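Local coordinates for protein O-ureido-L-serine synthase (Streptomyces lavendulae, PDB 3X44) that catalyses the pyridoxal-phosphate-dependent addition of hydroxyurea to O-acetyl-L-serine, giving O-ureido-L-serine on the way to the antibiotic D-cycloserine, at residues A47-L52 with P149-E154; D53-G58 with A83-R88. The protein carries 1 engineered substitution. All blocks are in the same frame, centred on the assembly; numbering follows the deposited sequence.

Helix 43-56 takes part in both interactions, through contacts of different character. In interaction 1 its middle, 47-52, packs against helix 147-164 in a buried, largely apolar contact; in interaction 2 its C-terminal end, 53-58, meets the end of helix 73-85 and the turn that follows it, before strand 88-94, through a salt bridge and a tyrosine hydrogen bond near the surface. The two centres lie about 13 Å apart and are joined by packing, with Leu52 CD2 3.8 Å from Arg85 NH2. Interaction 1 is the nearer to the active site: the Tyr151 side chain is about 10 Å from the bound O-ureido-L-serine adduct of pyridoxal phosphate. Interaction 2 lies away from the cofactor.

Interaction 1: A47-L52 with P149-E154; sequences ALSVVL and PSYHRE
Tyr151 reaches from helix 147-164 to helix 43-56 and, followed from CB outward, meets first a serine and then a leucine. Its CB lies 3.5 Å from Ser49 CB and as far from Ser49 OG, close to where the backbones approach most nearly (Ser49 CA to Tyr151 CA, 6.1 Å). CG and CD1 stay beside the same serine, each 3.7 Å from Ser49 CB, which comes to the ring at a slant. With CG anti to the backbone N (chi1 -156°), the ring is carried on past Ser49 to Leu48. There one methyl does the touching: Leu48 CD2 is 3.9 Å from Tyr151 CZ and 3.3 Å from Tyr151 OH, again approaching obliquely. The phenol oxygen thus meets a methyl group in this contact; no hydrogen bond joins the two segments, which meet by van der Waals packing.

Ser49 OG is turned away from its own backbone N (chi1 -172°) and lies beside the tyrosine CB, but its hydrogen bond goes to Ala147 O at the start of the other helix. That bond satisfies the buried hydroxyl and ties the two helices together. Ala165 of a second subunit also packs on Tyr151, so the ring belongs to the surroundings of a subunit contact as well.

The segment axes come within 9.3 Å and run 116° apart. The Tyr151 side chain is about 9 Å from Gly180, one of the pyridoxal-phosphate-binding residues 177-181. Helix 43-56 begins at Ala43, the engineered replacement of the cofactor-binding lysine, and the contact joins it to helix 147-164 within the fold-type II architecture of the cysteine synthase family.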
# COMPACT_ATOMS: atom_id res chain seq x y z
N ALA A 47 -3.50 15.87 -15.64
CA ALA A 47 -2.31 16.01 -16.47
C ALA A 47 -1.84 14.69 -17.05
O ALA A 47 -1.55 14.59 -18.24
CB ALA A 47 -1.19 16.66 -15.67
N LEU A 48 -1.75 13.67 -16.20
CA LEU A 48 -1.31 12.35 -16.63
C LEU A 48 -2.33 11.74 -17.59
O LEU A 48 -1.97 11.19 -18.64
CB LEU A 48 -1.16 11.43 -15.41
CG LEU A 48 -0.78 9.98 -15.69
CD1 LEU A 48 0.64 9.92 -16.24
CD2 LEU A 48 -0.90 9.16 -14.42
N SER A 49 -3.60 11.85 -17.23
CA SER A 49 -4.67 11.29 -18.04
C SER A 49 -4.73 11.85 -19.45
O SER A 49 -4.79 11.08 -20.41
CB SER A 49 -6.01 11.50 -17.36
OG SER A 49 -7.02 10.80 -18.07
N VAL A 50 -4.73 13.17 -19.57
CA VAL A 50 -4.81 13.81 -20.87
C VAL A 50 -3.61 13.45 -21.75
O VAL A 50 -3.76 13.19 -22.94
CB VAL A 50 -4.89 15.35 -20.72
CG1 VAL A 50 -4.83 16.01 -22.09
CG2 VAL A 50 -6.18 15.74 -19.99
N VAL A 51 -2.43 13.44 -21.14
CA VAL A 51 -1.20 13.10 -21.86
C VAL A 51 -1.19 11.64 -22.32
O VAL A 51 -0.88 11.35 -23.48
CB VAL A 51 0.03 13.37 -20.96
CG1 VAL A 51 1.27 12.68 -21.52
CG2 VAL A 51 0.26 14.86 -20.86
N LEU A 52 -1.54 10.73 -21.42
CA LEU A 52 -1.58 9.31 -21.76
C LEU A 52 -2.61 9.06 -22.87
O LEU A 52 -2.35 8.32 -23.82
CB LEU A 52 -1.95 8.47 -20.53
CG LEU A 52 -0.93 8.39 -19.39
CD1 LEU A 52 -1.47 7.48 -18.31
CD2 LEU A 52 0.41 7.88 -19.91
N PRO A 149 -12.56 13.90 -16.48
CA PRO A 149 -13.47 13.21 -15.56
C PRO A 149 -13.28 11.69 -15.52
O PRO A 149 -13.53 11.05 -14.50
CB PRO A 149 -14.87 13.60 -16.06
CG PRO A 149 -14.67 14.01 -17.47
CD PRO A 149 -13.32 14.65 -17.51
N SER A 150 -12.82 11.11 -16.63
CA SER A 150 -12.62 9.67 -16.69
C SER A 150 -11.54 9.18 -15.73
O SER A 150 -11.70 8.13 -15.12
CB SER A 150 -12.29 9.24 -18.13
OG SER A 150 -10.89 9.32 -18.37
N TYR A 151 -10.45 9.92 -15.59
CA TYR A 151 -9.42 9.47 -14.66
C TYR A 151 -9.95 9.57 -13.23
O TYR A 151 -9.48 8.86 -12.35
CB TYR A 151 -8.14 10.30 -14.80
CG TYR A 151 -6.90 9.56 -14.33
CD1 TYR A 151 -6.27 8.61 -15.14
CD2 TYR A 151 -6.35 9.83 -13.08
CE1 TYR A 151 -5.10 7.95 -14.71
CE2 TYR A 151 -5.20 9.18 -12.64
CZ TYR A 151 -4.58 8.24 -13.45
OH TYR A 151 -3.43 7.63 -13.00
N HIS A 152 -10.93 10.44 -13.01
CA HIS A 152 -11.51 10.59 -11.67
C HIS A 152 -12.47 9.45 -11.37
O HIS A 152 -12.61 9.04 -10.22
CB HIS A 152 -12.23 11.93 -11.54
CG HIS A 152 -11.29 13.09 -11.46
ND1 HIS A 152 -10.49 13.32 -10.36
CD2 HIS A 152 -11.01 14.07 -12.34
CE1 HIS A 152 -9.75 14.40 -10.57
NE2 HIS A 152 -10.05 14.87 -11.77
N ARG A 153 -13.14 8.95 -12.40
CA ARG A 153 -14.07 7.85 -12.21
C ARG A 153 -13.25 6.61 -11.86
O ARG A 153 -13.65 5.80 -11.02
CB ARG A 153 -14.84 7.54 -13.50
CG ARG A 153 -15.87 8.56 -13.91
CD ARG A 153 -16.61 8.06 -15.14
NE ARG A 153 -17.30 9.13 -15.85
CZ ARG A 153 -16.82 9.73 -16.94
NH1 ARG A 153 -15.65 9.36 -17.45
NH2 ARG A 153 -17.52 10.70 -17.53
N GLU A 154 -12.11 6.47 -12.51
CA GLU A 154 -11.27 5.29 -12.32
C GLU A 154 -10.31 5.28 -11.15
O GLU A 154 -9.95 4.21 -10.66
CB GLU A 154 -10.51 5.00 -13.62
CG GLU A 154 -11.43 4.71 -14.80
CD GLU A 154 -10.81 5.01 -16.15
OE1 GLU A 154 -9.70 4.52 -16.42
OE2 GLU A 154 -11.44 5.74 -16.95

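Interaction 2: D53-G58 with A83-R88; sequences DAEAKG and AARGYR
Glu55 OE1 is gripped twice, by Arg85 NE at 2.8 Å and by Tyr87 OH at 2.7 Å. The arrangement is a side-on, bidentate carboxylate-guanidinium salt bridge with a tyrosine hydroxyl added, and it joins the last turn of helix 43-56 to the helix-to-strand turn of a Rossmann-like α/β domain. The second arm of the bridge runs from Arg85 NH2 to Glu55 OE2 at 2.7 Å, so each carboxylate oxygen has its own guanidinium nitrogen.

The two arms differ. The NE bond is nearly straight (166°), and its acceptor lies in the guanidinium plane; the NH2 bond is more bent, with OE2 tilted from that plane. The difference goes with a twist: carboxylate and guanidinium planes stand 45° apart instead of being coplanar. Glu55 reaches across with its chain extended beyond CG, whereas Arg85 bends at chi3 (87°), which turns NE and NH2 toward the acid.

Tyr87 binds from the other direction. Its hydroxyl donates to the anti side of OE1, while NE comes from the syn side, and the two donors approach opposite faces of the carboxylate plane. Three hydrogen bonds should therefore restrict rotation of the acid group and would be expected to stabilise its negative charge.

Gly86, between Arg85 and Tyr87 in sequence, is the first residue to leave helical angles, with positive phi, as the chain passes from helix 73-85 toward strand 88-94. Across the contact, Gly58 closes helix 43-56 in a Schellman motif, and its N bonds to Glu55 O. Besides the bond at OE1, the Glu55 CG methylene also comes within 3.4 Å of the Tyr87 OH oxygen.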
# COMPACT_ATOMS: atom_id res chain seq x y z
N ASP A 53 -3.77 9.69 -22.74
CA ASP A 53 -4.84 9.55 -23.72
C ASP A 53 -4.38 10.06 -25.08
O ASP A 53 -4.61 9.41 -26.11
CB ASP A 53 -6.06 10.35 -23.26
CG ASP A 53 -7.15 10.43 -24.32
OD1 ASP A 53 -7.89 9.44 -24.47
OD2 ASP A 53 -7.27 11.48 -24.98
N ALA A 54 -3.73 11.22 -25.08
CA ALA A 54 -3.23 11.83 -26.30
C ALA A 54 -2.19 10.93 -26.96
O ALA A 54 -2.16 10.80 -28.18
CB ALA A 54 -2.62 13.19 -25.99
N GLU A 55 -1.34 10.31 -26.14
CA GLU A 55 -0.31 9.41 -26.65
C GLU A 55 -0.95 8.20 -27.33
O GLU A 55 -0.54 7.80 -28.42
CB GLU A 55 0.60 8.92 -25.52
CG GLU A 55 1.37 10.02 -24.80
CD GLU A 55 2.27 9.48 -23.72
OE1 GLU A 55 3.27 10.15 -23.38
OE2 GLU A 55 1.99 8.38 -23.20
N ALA A 56 -1.95 7.61 -26.68
CA ALA A 56 -2.61 6.43 -27.23
C ALA A 56 -3.38 6.76 -28.49
O ALA A 56 -3.66 5.88 -29.31
CB ALA A 56 -3.54 5.82 -26.20
N LYS A 57 -3.73 8.03 -28.65
CA LYS A 57 -4.47 8.47 -29.81
C LYS A 57 -3.52 8.98 -30.89
O LYS A 57 -3.96 9.46 -31.93
CB LYS A 57 -5.46 9.57 -29.42
CG LYS A 57 -6.80 9.04 -28.95
CD LYS A 57 -7.29 9.75 -27.70
CE LYS A 57 -8.59 9.13 -27.20
NZ LYS A 57 -9.59 10.15 -26.79
N GLY A 58 -2.22 8.87 -30.62
CA GLY A 58 -1.21 9.31 -31.57
C GLY A 58 -1.16 10.81 -31.78
O GLY A 58 -0.66 11.27 -32.81
N ALA A 83 8.03 17.33 -18.22
CA ALA A 83 9.43 17.19 -17.84
C ALA A 83 9.79 15.71 -17.67
O ALA A 83 10.89 15.30 -18.01
CB ALA A 83 9.71 17.95 -16.55
N ALA A 84 8.86 14.93 -17.16
CA ALA A 84 9.13 13.51 -16.95
C ALA A 84 9.04 12.68 -18.22
O ALA A 84 9.83 11.75 -18.43
CB ALA A 84 8.16 12.95 -15.91
N ARG A 85 8.10 13.03 -19.09
CA ARG A 85 7.88 12.26 -20.31
C ARG A 85 8.56 12.76 -21.59
O ARG A 85 8.42 12.12 -22.64
CB ARG A 85 6.38 12.09 -20.53
CG ARG A 85 5.75 11.14 -19.53
CD ARG A 85 4.26 10.93 -19.78
NE ARG A 85 4.01 9.85 -20.74
CZ ARG A 85 4.11 8.56 -20.47
NH1 ARG A 85 4.47 8.14 -19.26
NH2 ARG A 85 3.86 7.66 -21.42
N GLY A 86 9.28 13.87 -21.50
CA GLY A 86 9.97 14.39 -22.67
C GLY A 86 9.15 15.30 -23.56
O GLY A 86 9.25 15.22 -24.79
N TYR A 87 8.34 16.17 -22.96
CA TYR A 87 7.52 17.10 -23.72
C TYR A 87 7.87 18.54 -23.36
O TYR A 87 8.61 18.80 -22.40
CB TYR A 87 6.03 16.87 -23.45
CG TYR A 87 5.52 15.54 -23.95
CD1 TYR A 87 5.55 15.22 -25.30
CD2 TYR A 87 5.01 14.59 -23.06
CE1 TYR A 87 5.10 13.99 -25.77
CE2 TYR A 87 4.56 13.35 -23.51
CZ TYR A 87 4.61 13.06 -24.87
OH TYR A 87 4.17 11.84 -25.32
N ARG A 88 7.34 19.47 -24.15
CA ARG A 88 7.53 20.89 -23.91
C ARG A 88 6.15 21.37 -23.47
O ARG A 88 5.14 20.88 -23.97
CB ARG A 88 7.95 21.61 -25.20
CG ARG A 88 9.44 21.47 -25.53
CD ARG A 88 9.67 21.33 -27.04
NE ARG A 88 11.10 21.33 -27.38
CZ ARG A 88 11.58 21.11 -28.60
NH1 ARG A 88 10.76 20.86 -29.61
NH2 ARG A 88 12.89 21.14 -28.81